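Local structure of TetR-family transcriptional regulator (Pectobacterium atrosepticum, 2HYT) at residues A[74-77]-A[78-82]; A[147-150]-A[151-154]; A[171-174]-A[175-178]. The protein probably binds regulatory DNA as a transcription factor of the TetR family, through a predicted helix-turn-helix motif. One frame throughout, in Å; residues are numbered along the deposited sequence. Where two conformers were deposited one is given.

Contact 1 (A[74-77]-A[78-82]); sequences RLQA and ISDTA. With EDO (1,2-ethanediol), chain D.
The amide of Q76 reaches one helical turn forward to the carboxylate of D80, with NE2 donating to OD1 at 2.8 Å. The acceptor lies in the Q76 amide plane, 4° out of it, though the bond is bent. On the acceptor side NE2 comes in above the carboxylate of D80, 44° out of its plane. The torsions account for the reach. CG of Q76 stands anti to the backbone N (chi1 180°) and the chain then folds at chi2, which turns the amide along the helix and leaves CG 3.5 Å from OD2 of D80. The same two residues are joined by their backbones, D80 N donating to Q76 O at 2.9 Å, so side chain and main chain bridge one i to i+4 step.

Along the backbone, I78 N donates to R74 O at 3.3 Å, while the CD2 methyl of L75 lies 4.5 Å from CD1 of I78, a loose apolar contact. R74, bent at chi3, takes its guanidinium to other partners: NH1 donates to O1 of the ethanediol at 3.1 Å, the acceptor in the guanidinium plane at its edge, and NH2 forms a salt bridge with E102. E104 also bonds the ethanediol.

S79 OG is hydrogen-bonded to R92 of helix 85-98. These are the last turns of helix 56-81, where L75 and I78 pack on Y96, C91 and A95 of helix 85-98, and Q76 and S79 touch S131, R134 and L135 of helix 122-141.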
ATOM      1  N   ARG A  74      -8.090  -6.537 -17.987  1.00 20.69           N
ATOM      2  CA  ARG A  74      -7.183  -5.937 -18.965  1.00 20.90           C
ATOM      3  C   ARG A  74      -5.730  -6.452 -18.783  1.00 20.37           C
ATOM      4  O   ARG A  74      -5.000  -6.792 -19.738  1.00 22.72           O
ATOM      5  CB  ARG A  74      -7.214  -4.415 -18.842  1.00 21.31           C
ATOM      6  CG  ARG A  74      -8.476  -3.795 -19.400  1.00 24.86           C
ATOM      7  CD  ARG A  74      -8.499  -2.281 -19.100  1.00 23.42           C
ATOM      8  NE  ARG A  74      -7.372  -1.584 -19.701  1.00 26.07           N
ATOM      9  CZ  ARG A  74      -7.071  -0.304 -19.481  1.00 25.54           C
ATOM     10  NH1 ARG A  74      -7.786   0.429 -18.664  1.00 26.92           N
ATOM     11  NH2 ARG A  74      -6.004   0.214 -20.048  1.00 26.63           N
ATOM     12  N   LEU A  75      -5.324  -6.541 -17.529  1.00 18.99           N
ATOM     13  CA  LEU A  75      -3.994  -6.950 -17.185  1.00 17.99           C
ATOM     14  C   LEU A  75      -3.775  -8.444 -17.452  1.00 20.16           C
ATOM     15  O   LEU A  75      -2.725  -8.835 -17.981  1.00 23.29           O
ATOM     16  CB  LEU A  75      -3.690  -6.603 -15.735  1.00 20.08           C
ATOM     17  CG  LEU A  75      -3.600  -5.104 -15.480  1.00 21.62           C
ATOM     18  CD1 LEU A  75      -3.775  -4.893 -13.982  1.00 24.39           C
ATOM     19  CD2 LEU A  75      -2.304  -4.488 -16.031  1.00 23.16           C
ATOM     20  N   GLN A  76      -4.754  -9.276 -17.074  1.00 18.78           N
ATOM     21  CA  GLN A  76      -4.676 -10.709 -17.342  1.00 19.47           C
ATOM     22  C   GLN A  76      -4.572 -10.939 -18.845  1.00 21.29           C
ATOM     23  O   GLN A  76      -3.805 -11.814 -19.295  1.00 22.01           O
ATOM     24  CB  GLN A  76      -5.888 -11.403 -16.773  1.00 21.32           C
ATOM     25  CG  GLN A  76      -5.907 -12.935 -17.009  1.00 23.71           C
ATOM     26  CD  GLN A  76      -4.831 -13.643 -16.219  1.00 29.40           C
ATOM     27  OE1 GLN A  76      -4.687 -13.435 -14.997  1.00 29.77           O
ATOM     28  NE2 GLN A  76      -4.094 -14.517 -16.891  1.00 33.53           N
ATOM     29  N   ALA A  77      -5.304 -10.156 -19.638  1.00 21.48           N
ATOM     30  CA  ALA A  77      -5.249 -10.298 -21.093  1.00 21.06           C
ATOM     31  C   ALA A  77      -3.888 -10.004 -21.716  1.00 22.40           C
ATOM     32  O   ALA A  77      -3.519 -10.597 -22.728  1.00 22.99           O
ATOM     33  CB  ALA A  77      -6.297  -9.454 -21.751  1.00 21.31           C
ATOM     34  N   ILE A  78      -3.144  -9.064 -21.151  1.00 21.89           N
ATOM     35  CA  ILE A  78      -1.817  -8.779 -21.643  1.00 19.76           C
ATOM     36  C   ILE A  78      -0.946 -10.013 -21.497  1.00 25.18           C
ATOM     37  O   ILE A  78      -0.233 -10.403 -22.445  1.00 23.47           O
ATOM     38  CB  ILE A  78      -1.196  -7.570 -20.899  1.00 18.62           C
ATOM     39  CG1 ILE A  78      -1.917  -6.281 -21.261  1.00 20.92           C
ATOM     40  CG2 ILE A  78       0.327  -7.504 -21.173  1.00 19.74           C
ATOM     41  CD1 ILE A  78      -1.529  -5.058 -20.379  1.00 21.92           C
ATOM     42  N   SER A  79      -0.950 -10.660 -20.328  1.00 22.58           N
ATOM     43  CA  SER A  79      -0.014 -11.797 -20.188  1.00 25.65           C
ATOM     44  C   SER A  79      -0.561 -13.046 -20.880  1.00 28.53           C
ATOM     45  O   SER A  79       0.208 -13.900 -21.364  1.00 26.81           O
ATOM     46  CB  SER A  79       0.375 -12.043 -18.726  1.00 30.34           C
ATOM     47  OG  SER A  79      -0.736 -12.002 -17.879  1.00 20.58           O
ATOM     48  N   ASP A  80      -1.874 -13.131 -21.013  1.00 23.11           N
ATOM     49  CA  ASP A  80      -2.493 -14.269 -21.711  1.00 25.37           C
ATOM     50  C   ASP A  80      -2.150 -14.268 -23.204  1.00 26.81           C
ATOM     51  O   ASP A  80      -1.961 -15.326 -23.796  1.00 26.72           O
ATOM     52  CB  ASP A  80      -3.998 -14.255 -21.562  1.00 24.90           C
ATOM     53  CG  ASP A  80      -4.473 -14.796 -20.231  1.00 23.39           C
ATOM     54  OD1 ASP A  80      -3.671 -15.376 -19.469  1.00 24.30           O
ATOM     55  OD2 ASP A  80      -5.690 -14.681 -20.011  1.00 24.01           O
ATOM     56  N   THR A  81      -2.057 -13.079 -23.788  1.00 24.86           N
ATOM     57  CA  THR A  81      -1.922 -12.937 -25.226  1.00 26.78           C
ATOM     58  C   THR A  81      -0.476 -12.860 -25.637  1.00 29.12           C
ATOM     59  O   THR A  81      -0.156 -12.900 -26.832  1.00 30.39           O
ATOM     60  CB  THR A  81      -2.659 -11.687 -25.733  1.00 28.75           C
ATOM     61  OG1 THR A  81      -2.070 -10.492 -25.220  1.00 41.84           O
ATOM     62  CG2 THR A  81      -4.051 -11.713 -25.274  1.00 27.99           C
ATOM     63  N   ALA A  82       0.416 -12.761 -24.661  1.00 27.89           N
ATOM     64  CA  ALA A  82       1.823 -12.589 -24.940  1.00 30.39           C
ATOM     65  C   ALA A  82       2.424 -13.715 -25.736  1.00 31.25           C
ATOM     66  O   ALA A  82       2.158 -14.887 -25.467  1.00 33.82           O
ATOM     67  CB  ALA A  82       2.592 -12.410 -23.642  1.00 29.54           C
TER
HETATM   68  C1  EDO D 199     -11.031   0.480 -15.991  1.00 36.26           C
HETATM   69  O1  EDO D 199     -10.379  -0.181 -17.085  1.00 41.82           O
HETATM   70  C2  EDO D 199     -11.635   1.763 -16.567  1.00 45.93           C
HETATM   71  O2  EDO D 199     -11.169   2.914 -15.876  1.00 37.02           O

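Contact 2 (A[147-150]-A[151-154]); sequences EADP and QALA
Both carboxylate oxygens of D149 are engaged at the start of helix 150-170. OD2 accepts from A152 N at 3.0 Å with an N-H...O angle of 162°; the donor arrives on the anti side, 25° out of the carboxylate plane. OD1 accepts a hydrogen bond from a water at 2.7 Å, and that water in turn accepts from Q151 N at 3.2 Å. The direct bond from A152 N, received by the residue right before the helix, makes D149 the N-cap; the water adds an indirect link to Q151 N. Its chi1 of -180° sets CG of D149 opposite its own N and swings the carboxylate over the helix start, with CB 3.9 Å from the A152 methyl. Placed near the amino end of the helix, the negative charge would probably be stabilised by the helix dipole.

The main chain continues the pattern: L153 N donates to D149 O at 3.0 Å, and A154 N to P150 O at 2.9 Å. P150 occupies the first helical position, where its lack of an N-H costs no helical hydrogen bond. Before the cap, the methyl of A148 meets CD2 of L153 at 4.3 Å, an apolar contact between the incoming loop and the first turn.

The Q151 amide points away, NE2 to Q133 and OE1 to W167 of the second subunit. L153 and A154 face I136 and M132 of helix 122-141, whereas A148 and A152 pack on L187 and W167 of that second subunit.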
ATOM      1  N   GLU A 147      14.086 -19.354  -8.818  1.00 21.84           N
ATOM      2  CA  GLU A 147      13.264 -19.979  -7.799  0.50 22.94           C
ATOM      3  C   GLU A 147      12.998 -19.024  -6.637  1.00 22.83           C
ATOM      4  O   GLU A 147      13.921 -18.367  -6.118  1.00 25.69           O
ATOM      5  CB  GLU A 147      13.930 -21.257  -7.303  0.50 24.82           C
ATOM      6  CG  GLU A 147      13.819 -22.397  -8.297  0.50 31.16           C
ATOM      7  CD  GLU A 147      12.616 -23.276  -8.049  0.50 38.67           C
ATOM      8  OE1 GLU A 147      11.559 -22.763  -7.602  0.50 38.86           O
ATOM      9  OE2 GLU A 147      12.743 -24.494  -8.289  0.50 47.18           O
ATOM     10  N   ALA A 148      11.725 -18.960  -6.245  1.00 22.09           N
ATOM     11  CA  ALA A 148      11.241 -18.145  -5.152  1.00 22.09           C
ATOM     12  C   ALA A 148       9.835 -18.599  -4.853  1.00 21.80           C
ATOM     13  O   ALA A 148       9.243 -19.348  -5.642  1.00 21.80           O
ATOM     14  CB  ALA A 148      11.253 -16.703  -5.529  1.00 21.34           C
ATOM     15  N   ASP A 149       9.303 -18.234  -3.688  1.00 20.69           N
ATOM     16  CA  ASP A 149       7.920 -18.534  -3.406  1.00 18.84           C
ATOM     17  C   ASP A 149       7.061 -17.612  -4.264  1.00 20.67           C
ATOM     18  O   ASP A 149       7.174 -16.389  -4.167  1.00 17.47           O
ATOM     19  CB  ASP A 149       7.562 -18.329  -1.935  1.00 22.18           C
ATOM     20  CG  ASP A 149       6.125 -18.649  -1.664  1.00 21.85           C
ATOM     21  OD1 ASP A 149       5.741 -19.858  -1.782  1.00 21.45           O
ATOM     22  OD2 ASP A 149       5.360 -17.725  -1.383  1.00 23.68           O
ATOM     23  N   PRO A 150       6.195 -18.178  -5.108  1.00 19.36           N
ATOM     24  CA  PRO A 150       5.373 -17.341  -5.944  1.00 17.32           C
ATOM     25  C   PRO A 150       4.554 -16.289  -5.227  1.00 17.96           C
ATOM     26  O   PRO A 150       4.484 -15.164  -5.699  1.00 19.15           O
ATOM     27  CB  PRO A 150       4.482 -18.357  -6.705  1.00 20.18           C
ATOM     28  CG  PRO A 150       5.190 -19.570  -6.684  1.00 23.99           C
ATOM     29  CD  PRO A 150       5.960 -19.599  -5.397  1.00 18.97           C
ATOM     30  N   GLN A 151       3.931 -16.646  -4.098  1.00 18.06           N
ATOM     31  CA  GLN A 151       3.064 -15.707  -3.395  1.00 16.73           C
ATOM     32  C   GLN A 151       3.874 -14.550  -2.784  1.00 19.23           C
ATOM     33  O   GLN A 151       3.457 -13.389  -2.826  1.00 19.57           O
ATOM     34  CB  GLN A 151       2.224 -16.361  -2.330  1.00 18.96           C
ATOM     35  CG  GLN A 151       1.032 -15.485  -1.933  1.00 18.94           C
ATOM     36  CD  GLN A 151       0.036 -16.239  -1.105  1.00 25.09           C
ATOM     37  OE1 GLN A 151       0.162 -16.298   0.103  1.00 27.12           O
ATOM     38  NE2 GLN A 151      -0.952 -16.867  -1.761  1.00 26.88           N
ATOM     39  N   ALA A 152       4.996 -14.905  -2.181  1.00 18.41           N
ATOM     40  CA  ALA A 152       5.920 -13.890  -1.643  1.00 18.38           C
ATOM     41  C   ALA A 152       6.391 -12.902  -2.712  1.00 18.63           C
ATOM     42  O   ALA A 152       6.324 -11.710  -2.534  1.00 19.30           O
ATOM     43  CB  ALA A 152       7.127 -14.565  -1.000  1.00 19.71           C
ATOM     44  N   LEU A 153       6.807 -13.429  -3.854  1.00 16.41           N
ATOM     45  CA  LEU A 153       7.317 -12.593  -4.925  1.00 16.02           C
ATOM     46  C   LEU A 153       6.214 -11.759  -5.519  1.00 16.52           C
ATOM     47  O   LEU A 153       6.405 -10.590  -5.773  1.00 16.83           O
ATOM     48  CB  LEU A 153       8.009 -13.439  -5.966  1.00 17.11           C
ATOM     49  CG  LEU A 153       8.636 -12.701  -7.102  1.00 16.19           C
ATOM     50  CD1 LEU A 153       9.566 -11.545  -6.605  1.00 21.39           C
ATOM     51  CD2 LEU A 153       9.432 -13.675  -7.978  1.00 19.50           C
ATOM     52  N   ALA A 154       5.017 -12.327  -5.646  1.00 16.70           N
ATOM     53  CA  ALA A 154       3.876 -11.563  -6.149  1.00 17.47           C
ATOM     54  C   ALA A 154       3.522 -10.421  -5.220  1.00 17.70           C
ATOM     55  O   ALA A 154       3.182  -9.352  -5.681  1.00 16.13           O
ATOM     56  CB  ALA A 154       2.664 -12.464  -6.418  1.00 16.25           C
TER
HETATM   57  O   HOH W   1       3.344 -19.591  -3.030  1.00 28.35           O

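Contact 3 (A[171-174]-A[175-178]); sequences GEDG and NARL
D173 caps helix 174-190 with one carboxylate oxygen that has two donors. OD1 accepts from A176 N at 3.1 Å, the N-H...O angle being 162°, although the amide sits well above the carboxylate, 56° out of its plane. A water donates to the same OD1 at 3.1 Å and accepts from N175 N at 3.0 Å, so two amides of the first turn find partners, one directly and one by way of solvent. With chi1 at -156°, CG of D173 is roughly opposite the backbone N, and the A176 methyl comes 3.5 Å from CG.

The next donors are met by carbonyls. R177 N bonds D173 O at 3.1 Å, lying in the carbonyl plane, and L178 N bonds G174 O at 2.8 Å.

R177 runs extended from CG to NE and brings one face of its guanidinium against G171, whose CA stands 3.6 Å above the plane, offset toward the rim. This is packing: G171 N and R177 NH1 are both donors and do not bond each other. NH1 is instead satisfied by the carbonyl O of W167, with a cation-pi contact to the W167 ring and a long, weak ion pair to E170.

An Asp N-cap bonded to A176 N, followed by i to i+4 bonds, is characteristic of a helix N terminus; here it begins helix 174-190 directly after the short loop from helix 150-170, in the TetR-like C-terminal domain.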
ATOM      1  N   GLY A 171       1.922  13.375  -9.020  1.00 40.25           N
ATOM      2  CA  GLY A 171       2.630  14.385  -9.786  1.00 43.68           C
ATOM      3  C   GLY A 171       1.681  15.393 -10.435  1.00 44.29           C
ATOM      4  O   GLY A 171       0.528  15.084 -10.790  1.00 41.65           O
ATOM      5  N   GLU A 172       2.161  16.623 -10.558  1.00 45.72           N
ATOM      6  CA  GLU A 172       1.594  17.552 -11.531  1.00 45.17           C
ATOM      7  C   GLU A 172       2.047  17.048 -12.919  1.00 43.54           C
ATOM      8  O   GLU A 172       1.332  17.204 -13.907  1.00 46.47           O
ATOM      9  CB  GLU A 172       2.090  18.977 -11.268  1.00 45.79           C
ATOM     10  N   ASP A 173       3.230  16.431 -12.981  1.00 38.45           N
ATOM     11  CA  ASP A 173       3.723  15.877 -14.234  1.00 36.63           C
ATOM     12  C   ASP A 173       3.725  14.353 -14.179  1.00 33.02           C
ATOM     13  O   ASP A 173       4.763  13.691 -14.053  1.00 31.04           O
ATOM     14  CB  ASP A 173       5.098  16.441 -14.627  1.00 39.55           C
ATOM     15  CG  ASP A 173       5.341  16.359 -16.116  1.00 41.79           C
ATOM     16  OD1 ASP A 173       4.776  15.429 -16.756  1.00 27.84           O
ATOM     17  OD2 ASP A 173       6.058  17.243 -16.648  1.00 42.62           O
ATOM     18  N   GLY A 174       2.525  13.807 -14.286  1.00 30.84           N
ATOM     19  CA  GLY A 174       2.365  12.370 -14.320  1.00 27.34           C
ATOM     20  C   GLY A 174       3.087  11.737 -15.493  1.00 23.54           C
ATOM     21  O   GLY A 174       3.625  10.641 -15.369  1.00 21.66           O
ATOM     22  N   ASN A 175       3.104  12.389 -16.661  1.00 22.21           N
ATOM     23  CA  ASN A 175       3.797  11.806 -17.806  1.00 21.44           C
ATOM     24  C   ASN A 175       5.274  11.578 -17.553  1.00 20.41           C
ATOM     25  O   ASN A 175       5.829  10.500 -17.866  1.00 21.78           O
ATOM     26  CB  ASN A 175       3.657  12.719 -19.020  1.00 24.80           C
ATOM     27  CG  ASN A 175       2.244  12.803 -19.526  1.00 34.61           C
ATOM     28  OD1 ASN A 175       1.574  11.787 -19.685  1.00 37.29           O
ATOM     29  ND2 ASN A 175       1.790  14.025 -19.812  1.00 40.22           N
ATOM     30  N   ALA A 176       5.904  12.578 -16.944  1.00 20.72           N
ATOM     31  CA  ALA A 176       7.326  12.501 -16.550  1.00 21.85           C
ATOM     32  C   ALA A 176       7.536  11.366 -15.538  1.00 21.08           C
ATOM     33  O   ALA A 176       8.430  10.527 -15.697  1.00 20.25           O
ATOM     34  CB  ALA A 176       7.785  13.812 -15.976  1.00 22.55           C
ATOM     35  N   ARG A 177       6.713  11.352 -14.498  1.00 20.12           N
ATOM     36  CA  ARG A 177       6.832  10.326 -13.448  1.00 19.37           C
ATOM     37  C   ARG A 177       6.610   8.937 -14.033  1.00 18.70           C
ATOM     38  O   ARG A 177       7.302   7.976 -13.655  1.00 19.71           O
ATOM     39  CB  ARG A 177       5.830  10.573 -12.318  1.00 20.43           C
ATOM     40  CG  ARG A 177       6.213  11.778 -11.496  1.00 22.19           C
ATOM     41  CD  ARG A 177       5.532  11.784 -10.171  1.00 26.12           C
ATOM     42  NE  ARG A 177       6.040  12.890  -9.388  1.00 27.13           N
ATOM     43  CZ  ARG A 177       5.739  13.145  -8.120  1.00 32.86           C
ATOM     44  NH1 ARG A 177       4.898  12.392  -7.475  1.00 24.30           N
ATOM     45  NH2 ARG A 177       6.278  14.196  -7.497  1.00 33.27           N
ATOM     46  N   LEU A 178       5.646   8.798 -14.930  1.00 19.35           N
ATOM     47  CA  LEU A 178       5.451   7.468 -15.558  1.00 17.40           C
ATOM     48  C   LEU A 178       6.722   6.897 -16.224  1.00 18.65           C
ATOM     49  O   LEU A 178       7.076   5.727 -16.028  1.00 18.50           O
ATOM     50  CB  LEU A 178       4.264   7.488 -16.545  1.00 18.73           C
ATOM     51  CG  LEU A 178       4.047   6.246 -17.407  1.00 19.88           C
ATOM     52  CD1 LEU A 178       3.817   4.994 -16.536  1.00 21.37           C
ATOM     53  CD2 LEU A 178       2.901   6.428 -18.409  1.00 19.54           C
TER
HETATM   54  O   HOH W   2       1.762  15.035 -17.106  1.00 48.10           O

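From the N terminus, contact 1 comes first, at the end of helix 56-81, the helix that runs from the predicted DNA-binding region into the C-terminal bundle. Contact 2 then marks where the chain leaves the loop after helix 122-141 and begins helix 150-170. Contact 3 follows that helix, starting helix 174-190 after a short loop. All three are local and in series; none encloses or crosses another. Within one chain their centres lie about 20 Å (1 and 2), 25 Å (1 and 3) and 30 Å (2 and 3) apart and they do not touch. Contacts 2 and 3 share an aspartate N-cap design, and Q151 of one packs on R177 of the other across the two subunits.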